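Local coordinates for C2 toxin component I (Clostridium botulinum, PDB 2J3X), which serves as the ADP-ribosyltransferase component of the binary C2 toxin, a member of the toxin group that modifies actin in host cells, at residues L249-Y263 / E274-L286. The protein carries 2 engineered substitutions. Residues are numbered along the deposited sequence; the frame is centred on the assembly and turned at random.
Sequences LEGYLHSDYKAINSY and ELNKKIELISSAL
I260 is the knob of this contact: its side chain drops into a hole on helix 273-286 formed by L275, K278, I279 and I282. Its CD1 meets I282 CD1 tip to tip at 3.7 Å, while the CG2 branch lies against I279 CG1 and CG1 leans on L275 CD2. On one flank, L275 slides under Y263, its CD1 placed over a face of the ring 4.2 Å from the centroid (CH-pi). I279 CD1 touches the same ring at its edge, 3.6 Å from Y263 CD2. With CG anti to its backbone N (chi1 -177°), the Y263 ring swings toward helix 273-286, bringing OH to N276 OD1 in a hydrogen bond of 2.5 Å, tilted from the carbonyl plane. That oxygen also accepts from R268, and N272 N bonds to Y263 OH, so the loop before helix 273-286 helps fix both groups. On the other flank, I282 CD1 also reaches Y252 CB, and the Y252 hydroxyl is held by N261 OD1 at 2.7 Å. Nearer the surface, K278 NZ forms a salt bridge to D256 OD2 (2.7 Å) and a longer one to E274 OE2, details doubtful since both acids have two conformers and OD2 lies too close to K278 CD. Segments 249-254 and 257-263 cross 274-286 at 102° and 96°, a near-orthogonal helical cluster with one knob-into-hole, packed through L249 and Y252 onto strand 389-392 within the C-terminal ADP-ribosyltransferase domain.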
ATOM      1  N   LEU A 249       7.136  18.199  25.178  1.00 15.84           N
ATOM      2  CA  LEU A 249       6.233  17.433  24.315  1.00 15.84           C
ATOM      3  C   LEU A 249       4.735  17.716  24.585  1.00 17.09           C
ATOM      4  O   LEU A 249       3.955  17.920  23.663  1.00 17.54           O
ATOM      5  CB  LEU A 249       6.598  15.933  24.425  1.00 15.48           C
ATOM      6  CG  LEU A 249       5.806  15.021  23.512  1.00 15.12           C
ATOM      7  CD1 LEU A 249       5.801  15.442  22.004  1.00 14.36           C
ATOM      8  CD2 LEU A 249       6.433  13.553  23.676  1.00 14.00           C
ATOM      9  N   GLU A 250       4.339  17.786  25.858  1.00 16.67           N
ATOM     10  CA  GLU A 250       2.992  18.195  26.262  0.50 17.44           C
ATOM     11  C   GLU A 250       2.617  19.536  25.646  1.00 16.87           C
ATOM     12  O   GLU A 250       1.519  19.697  25.128  1.00 17.48           O
ATOM     13  CB  GLU A 250       2.919  18.357  27.780  0.50 16.63           C
ATOM     14  CG  GLU A 250       3.005  17.031  28.554  0.50 17.18           C
ATOM     15  CD  GLU A 250       1.755  16.183  28.434  0.50 19.59           C
ATOM     16  OE1 GLU A 250       0.743  16.628  27.832  0.50 20.08           O
ATOM     17  OE2 GLU A 250       1.772  15.067  28.986  0.50 19.53           O
ATOM     18  N   GLY A 251       3.562  20.469  25.721  1.00 18.04           N
ATOM     19  CA  GLY A 251       3.312  21.839  25.231  1.00 18.64           C
ATOM     20  C   GLY A 251       3.032  21.789  23.746  1.00 20.01           C
ATOM     21  O   GLY A 251       2.112  22.439  23.253  1.00 19.36           O
ATOM     22  N   TYR A 252       3.834  20.989  23.024  1.00 18.64           N
ATOM     23  CA  TYR A 252       3.645  20.868  21.590  1.00 18.21           C
ATOM     24  C   TYR A 252       2.325  20.208  21.249  1.00 18.50           C
ATOM     25  O   TYR A 252       1.642  20.584  20.278  1.00 20.68           O
ATOM     26  CB  TYR A 252       4.824  20.121  20.970  1.00 16.59           C
ATOM     27  CG  TYR A 252       4.663  20.044  19.472  1.00 19.77           C
ATOM     28  CD1 TYR A 252       4.955  21.166  18.654  1.00 17.59           C
ATOM     29  CD2 TYR A 252       4.125  18.903  18.876  1.00 15.12           C
ATOM     30  CE1 TYR A 252       4.754  21.104  17.260  1.00 16.57           C
ATOM     31  CE2 TYR A 252       3.926  18.830  17.490  1.00 14.70           C
ATOM     32  CZ  TYR A 252       4.257  19.947  16.695  1.00 16.58           C
ATOM     33  OH  TYR A 252       4.085  19.905  15.356  1.00 16.50           O
ATOM     34  N   LEU A 253       1.924  19.217  22.044  1.00 18.60           N
ATOM     35  CA  LEU A 253       0.699  18.502  21.751  1.00 19.01           C
ATOM     36  C   LEU A 253      -0.531  19.339  22.070  1.00 21.58           C
ATOM     37  O   LEU A 253      -1.570  19.121  21.473  1.00 21.54           O
ATOM     38  CB  LEU A 253       0.612  17.201  22.553  1.00 18.04           C
ATOM     39  CG  LEU A 253       1.596  16.097  22.104  1.00 16.75           C
ATOM     40  CD1 LEU A 253       1.599  14.939  23.143  1.00 17.02           C
ATOM     41  CD2 LEU A 253       1.321  15.641  20.641  1.00 15.01           C
ATOM     42  N   HIS A 254      -0.397  20.294  22.984  1.00 24.34           N
ATOM     43  CA  HIS A 254      -1.576  21.022  23.492  1.00 27.13           C
ATOM     44  C   HIS A 254      -1.692  22.493  23.163  1.00 28.74           C
ATOM     45  O   HIS A 254      -2.815  22.948  22.891  1.00 30.06           O
ATOM     46  CB  HIS A 254      -1.731  20.830  25.008  1.00 27.31           C
ATOM     47  CG  HIS A 254      -2.147  19.443  25.371  1.00 26.64           C
ATOM     48  ND1 HIS A 254      -1.300  18.545  25.985  1.00 28.96           N
ATOM     49  CD2 HIS A 254      -3.293  18.771  25.117  1.00 24.70           C
ATOM     50  CE1 HIS A 254      -1.931  17.399  26.151  1.00 23.29           C
ATOM     51  NE2 HIS A 254      -3.133  17.503  25.614  1.00 28.05           N
ATOM     52  N   SER A 255      -0.587  23.236  23.213  1.00 29.51           N
ATOM     53  CA  SER A 255      -0.703  24.704  23.208  1.00 31.09           C
ATOM     54  C   SER A 255       0.257  25.471  22.324  1.00 29.91           C
ATOM     55  O   SER A 255      -0.114  26.531  21.813  1.00 32.22           O
ATOM     56  CB  SER A 255      -0.582  25.269  24.637  1.00 31.65           C
ATOM     57  OG  SER A 255       0.424  24.593  25.385  1.00 36.52           O
ATOM     58  N   ASP A 256       1.493  24.989  22.201  1.00 27.55           N
ATOM     59  CA  ASP A 256       2.601  25.580  21.467  0.50 27.06           C
ATOM     60  C   ASP A 256       2.705  25.165  19.997  1.00 26.21           C
ATOM     61  O   ASP A 256       3.633  25.584  19.308  1.00 25.00           O
ATOM     62  CB  ASP A 256       3.897  25.054  22.087  0.50 27.46           C
ATOM     63  CG  ASP A 256       4.389  25.882  23.233  0.50 30.08           C
ATOM     64  OD1 ASP A 256       3.567  26.382  24.027  0.50 32.97           O
ATOM     65  OD2 ASP A 256       5.623  26.009  23.348  0.50 32.60           O
ATOM     66  N   TYR A 257       1.853  24.265  19.538  1.00 25.80           N
ATOM     67  CA  TYR A 257       2.130  23.708  18.209  1.00 26.16           C
ATOM     68  C   TYR A 257       2.074  24.715  17.062  1.00 25.37           C
ATOM     69  O   TYR A 257       2.907  24.675  16.174  1.00 23.73           O
ATOM     70  CB  TYR A 257       1.293  22.481  17.886  1.00 28.78           C
ATOM     71  CG  TYR A 257      -0.182  22.680  17.958  1.00 30.73           C
ATOM     72  CD1 TYR A 257      -0.866  22.577  19.179  1.00 32.76           C
ATOM     73  CD2 TYR A 257      -0.920  22.934  16.791  1.00 32.76           C
ATOM     74  CE1 TYR A 257      -2.279  22.743  19.244  1.00 34.43           C
ATOM     75  CE2 TYR A 257      -2.293  23.124  16.840  1.00 35.31           C
ATOM     76  CZ  TYR A 257      -2.970  23.027  18.063  1.00 34.59           C
ATOM     77  OH  TYR A 257      -4.337  23.198  18.070  1.00 36.39           O
ATOM     78  N   LYS A 258       1.099  25.620  17.091  1.00 25.99           N
ATOM     79  CA  LYS A 258       1.015  26.655  16.055  1.00 26.22           C
ATOM     80  C   LYS A 258       2.302  27.492  15.995  1.00 24.01           C
ATOM     81  O   LYS A 258       2.904  27.673  14.937  1.00 24.36           O
ATOM     82  CB  LYS A 258      -0.268  27.497  16.245  1.00 26.87           C
ATOM     83  CG  LYS A 258      -1.560  26.690  15.927  1.00 30.11           C
ATOM     84  CD  LYS A 258      -2.827  27.558  15.900  1.00 30.47           C
ATOM     85  CE  LYS A 258      -4.036  26.713  15.462  1.00 35.72           C
ATOM     86  NZ  LYS A 258      -5.117  27.497  14.760  1.00 41.85           N
ATOM     87  N   ALA A 259       2.759  27.957  17.153  1.00 21.96           N
ATOM     88  CA  ALA A 259       3.924  28.804  17.218  1.00 21.00           C
ATOM     89  C   ALA A 259       5.169  28.071  16.731  1.00 21.12           C
ATOM     90  O   ALA A 259       5.985  28.614  15.991  1.00 19.64           O
ATOM     91  CB  ALA A 259       4.133  29.284  18.638  1.00 21.71           C
ATOM     92  N   ILE A 260       5.291  26.803  17.151  1.00 19.45           N
ATOM     93  CA  ILE A 260       6.497  26.044  16.867  1.00 19.33           C
ATOM     94  C   ILE A 260       6.535  25.660  15.371  1.00 18.48           C
ATOM     95  O   ILE A 260       7.577  25.753  14.734  1.00 19.20           O
ATOM     96  CB  ILE A 260       6.573  24.802  17.804  1.00 18.90           C
ATOM     97  CG1 ILE A 260       7.179  25.226  19.163  1.00 18.72           C
ATOM     98  CG2 ILE A 260       7.454  23.724  17.182  1.00 20.18           C
ATOM     99  CD1 ILE A 260       7.170  24.116  20.237  1.00 20.43           C
ATOM    100  N   ASN A 261       5.399  25.223  14.847  1.00 18.71           N
ATOM    101  CA  ASN A 261       5.237  24.857  13.424  1.00 20.10           C
ATOM    102  C   ASN A 261       5.568  26.092  12.553  1.00 21.25           C
ATOM    103  O   ASN A 261       6.355  25.989  11.610  1.00 20.13           O
ATOM    104  CB  ASN A 261       3.784  24.410  13.127  1.00 19.67           C
ATOM    105  CG  ASN A 261       3.471  23.004  13.643  1.00 20.69           C
ATOM    106  OD1 ASN A 261       4.381  22.246  14.010  1.00 22.19           O
ATOM    107  ND2 ASN A 261       2.168  22.656  13.668  1.00 22.94           N
ATOM    108  N   SER A 262       4.991  27.249  12.905  1.00 22.81           N
ATOM    109  CA  SER A 262       5.230  28.491  12.095  1.00 22.85           C
ATOM    110  C   SER A 262       6.692  28.868  12.077  1.00 22.33           C
ATOM    111  O   SER A 262       7.261  29.127  11.006  1.00 22.61           O
ATOM    112  CB  SER A 262       4.371  29.658  12.557  1.00 24.02           C
ATOM    113  OG  SER A 262       3.010  29.336  12.305  1.00 29.23           O
ATOM    114  N   TYR A 263       7.308  28.862  13.254  1.00 20.98           N
ATOM    115  CA  TYR A 263       8.701  29.178  13.424  1.00 20.79           C
ATOM    116  C   TYR A 263       9.566  28.293  12.560  1.00 21.78           C
ATOM    117  O   TYR A 263      10.391  28.769  11.769  1.00 22.01           O
ATOM    118  CB  TYR A 263       9.076  29.035  14.902  1.00 21.36           C
ATOM    119  CG  TYR A 263      10.494  29.383  15.306  1.00 21.84           C
ATOM    120  CD1 TYR A 263      10.952  30.726  15.283  1.00 21.37           C
ATOM    121  CD2 TYR A 263      11.373  28.392  15.766  1.00 20.74           C
ATOM    122  CE1 TYR A 263      12.239  31.045  15.668  1.00 22.18           C
ATOM    123  CE2 TYR A 263      12.674  28.712  16.185  1.00 21.71           C
ATOM    124  CZ  TYR A 263      13.095  30.067  16.128  1.00 22.79           C
ATOM    125  OH  TYR A 263      14.362  30.410  16.543  1.00 23.91           O
ATOM    126  N   GLU A 274      13.386  30.982  23.199  1.00 31.99           N
ATOM    127  CA  GLU A 274      12.457  30.191  23.989  0.50 32.04           C
ATOM    128  C   GLU A 274      11.977  29.004  23.150  1.00 30.78           C
ATOM    129  O   GLU A 274      11.937  27.857  23.627  1.00 30.88           O
ATOM    130  CB  GLU A 274      11.280  31.036  24.462  0.50 32.01           C
ATOM    131  CG  GLU A 274      10.583  30.448  25.670  0.50 32.56           C
ATOM    132  CD  GLU A 274       9.350  31.228  26.116  0.50 34.16           C
ATOM    133  OE1 GLU A 274       9.464  32.449  26.411  0.50 36.22           O
ATOM    134  OE2 GLU A 274       8.268  30.594  26.212  0.50 36.20           O
ATOM    135  N   LEU A 275      11.635  29.285  21.896  1.00 29.29           N
ATOM    136  CA  LEU A 275      11.208  28.236  20.962  1.00 26.27           C
ATOM    137  C   LEU A 275      12.340  27.310  20.603  1.00 25.67           C
ATOM    138  O   LEU A 275      12.161  26.077  20.531  1.00 24.10           O
ATOM    139  CB  LEU A 275      10.583  28.830  19.698  1.00 26.31           C
ATOM    140  CG  LEU A 275       9.265  29.546  19.929  1.00 24.94           C
ATOM    141  CD1 LEU A 275       8.732  30.073  18.599  1.00 26.13           C
ATOM    142  CD2 LEU A 275       8.259  28.629  20.610  1.00 27.85           C
ATOM    143  N   ASN A 276      13.516  27.873  20.368  1.00 24.13           N
ATOM    144  CA  ASN A 276      14.673  27.029  20.175  1.00 24.29           C
ATOM    145  C   ASN A 276      14.845  25.997  21.279  1.00 24.25           C
ATOM    146  O   ASN A 276      15.172  24.853  20.973  1.00 24.19           O
ATOM    147  CB  ASN A 276      15.976  27.815  20.068  1.00 25.20           C
ATOM    148  CG  ASN A 276      16.066  28.638  18.801  1.00 25.20           C
ATOM    149  OD1 ASN A 276      15.311  28.437  17.837  1.00 25.35           O
ATOM    150  ND2 ASN A 276      16.969  29.627  18.822  1.00 26.48           N
ATOM    151  N   LYS A 277      14.668  26.404  22.541  1.00 22.91           N
ATOM    152  CA  LYS A 277      14.834  25.477  23.658  0.50 22.99           C
ATOM    153  C   LYS A 277      13.749  24.399  23.647  1.00 22.20           C
ATOM    154  O   LYS A 277      14.030  23.232  23.858  1.00 22.19           O
ATOM    155  CB  LYS A 277      14.817  26.232  24.994  0.50 23.32           C
ATOM    156  CG  LYS A 277      16.047  27.128  25.200  0.50 24.57           C
ATOM    157  CD  LYS A 277      15.771  28.265  26.207  0.50 27.49           C
ATOM    158  CE  LYS A 277      17.056  29.007  26.553  0.50 30.29           C
ATOM    159  NZ  LYS A 277      17.908  28.209  27.472  0.50 31.80           N
ATOM    160  N   LYS A 278      12.504  24.806  23.455  1.00 21.02           N
ATOM    161  CA  LYS A 278      11.429  23.834  23.412  1.00 20.92           C
ATOM    162  C   LYS A 278      11.660  22.838  22.263  1.00 20.48           C
ATOM    163  O   LYS A 278      11.402  21.638  22.401  1.00 19.14           O
ATOM    164  CB  LYS A 278      10.107  24.526  23.218  1.00 21.68           C
ATOM    165  CG  LYS A 278       9.683  25.337  24.427  1.00 23.98           C
ATOM    166  CD  LYS A 278       8.372  26.010  24.168  1.00 26.26           C
ATOM    167  CE  LYS A 278       7.948  26.716  25.467  1.00 33.14           C
ATOM    168  NZ  LYS A 278       6.749  27.562  25.288  1.00 38.26           N
ATOM    169  N   ILE A 279      12.091  23.348  21.113  1.00 19.00           N
ATOM    170  CA  ILE A 279      12.252  22.466  19.955  1.00 18.37           C
ATOM    171  C   ILE A 279      13.359  21.433  20.200  1.00 18.54           C
ATOM    172  O   ILE A 279      13.187  20.273  19.839  1.00 18.74           O
ATOM    173  CB  ILE A 279      12.483  23.289  18.697  1.00 17.55           C
ATOM    174  CG1 ILE A 279      11.177  23.971  18.328  1.00 17.86           C
ATOM    175  CG2 ILE A 279      13.061  22.445  17.495  1.00 16.05           C
ATOM    176  CD1 ILE A 279      11.412  25.211  17.395  1.00 20.69           C
ATOM    177  N   GLU A 280      14.454  21.834  20.845  1.00 19.72           N
ATOM    178  CA  GLU A 280      15.552  20.911  21.176  0.50 20.43           C
ATOM    179  C   GLU A 280      15.017  19.798  22.082  1.00 19.50           C
ATOM    180  O   GLU A 280      15.342  18.627  21.902  1.00 19.23           O
ATOM    181  CB  GLU A 280      16.689  21.672  21.871  0.50 20.43           C
ATOM    182  CG  GLU A 280      17.999  20.918  22.001  0.50 22.96           C
ATOM    183  CD  GLU A 280      19.073  21.695  22.764  0.50 25.13           C
ATOM    184  OE1 GLU A 280      18.926  22.935  22.949  0.50 30.50           O
ATOM    185  OE2 GLU A 280      20.071  21.060  23.176  0.50 29.88           O
ATOM    186  N   LEU A 281      14.193  20.171  23.057  1.00 18.59           N
ATOM    187  CA  LEU A 281      13.607  19.185  23.985  1.00 16.88           C
ATOM    188  C   LEU A 281      12.620  18.236  23.284  1.00 16.23           C
ATOM    189  O   LEU A 281      12.546  17.063  23.649  1.00 15.06           O
ATOM    190  CB  LEU A 281      12.924  19.884  25.190  1.00 16.68           C
ATOM    191  CG  LEU A 281      13.898  20.503  26.212  1.00 19.52           C
ATOM    192  CD1 LEU A 281      13.151  21.460  27.181  1.00 17.90           C
ATOM    193  CD2 LEU A 281      14.582  19.419  26.954  1.00 17.73           C
ATOM    194  N   ILE A 282      11.828  18.733  22.331  1.00 14.85           N
ATOM    195  CA  ILE A 282      10.866  17.864  21.663  1.00 14.85           C
ATOM    196  C   ILE A 282      11.632  16.856  20.801  1.00 14.71           C
ATOM    197  O   ILE A 282      11.291  15.661  20.801  1.00 14.29           O
ATOM    198  CB  ILE A 282       9.872  18.656  20.843  1.00 13.80           C
ATOM    199  CG1 ILE A 282       9.055  19.560  21.777  1.00 15.30           C
ATOM    200  CG2 ILE A 282       8.911  17.753  20.058  1.00 15.03           C
ATOM    201  CD1 ILE A 282       8.427  20.759  21.023  1.00 16.20           C
ATOM    202  N   SER A 283      12.657  17.333  20.083  1.00 15.54           N
ATOM    203  CA  SER A 283      13.454  16.417  19.247  1.00 15.04           C
ATOM    204  C   SER A 283      14.161  15.408  20.126  1.00 15.96           C
ATOM    205  O   SER A 283      14.191  14.230  19.785  1.00 13.80           O
ATOM    206  CB  SER A 283      14.486  17.173  18.386  1.00 16.06           C
ATOM    207  OG  SER A 283      13.855  17.837  17.283  1.00 16.02           O
ATOM    208  N   SER A 284      14.688  15.863  21.278  1.00 14.77           N
ATOM    209  CA  SER A 284      15.343  15.012  22.264  1.00 16.40           C
ATOM    210  C   SER A 284      14.338  13.914  22.734  1.00 14.82           C
ATOM    211  O   SER A 284      14.638  12.704  22.711  1.00 16.21           O
ATOM    212  CB  SER A 284      15.757  15.910  23.478  1.00 16.79           C
ATOM    213  OG  SER A 284      16.503  15.182  24.400  1.00 24.34           O
ATOM    214  N   ALA A 285      13.123  14.336  23.098  1.00 14.52           N
ATOM    215  CA  ALA A 285      12.089  13.379  23.548  1.00 13.17           C
ATOM    216  C   ALA A 285      11.790  12.363  22.481  1.00 13.17           C
ATOM    217  O   ALA A 285      11.631  11.152  22.773  1.00 12.72           O
ATOM    218  CB  ALA A 285      10.795  14.103  23.915  1.00 12.66           C
ATOM    219  N   LEU A 286      11.671  12.832  21.236  1.00 12.23           N
ATOM    220  CA  LEU A 286      11.305  11.919  20.126  1.00 11.92           C
ATOM    221  C   LEU A 286      12.457  10.946  19.794  1.00 11.97           C
ATOM    222  O   LEU A 286      12.237   9.943  19.102  1.00 11.97           O
ATOM    223  CB  LEU A 286      10.839  12.689  18.869  1.00 10.22           C
ATOM    224  CG  LEU A 286       9.546  13.476  19.073  1.00 11.00           C
ATOM    225  CD1 LEU A 286       9.272  14.268  17.736  1.00 11.88           C
ATOM    226  CD2 LEU A 286       8.424  12.457  19.436  1.00 14.11           C
TER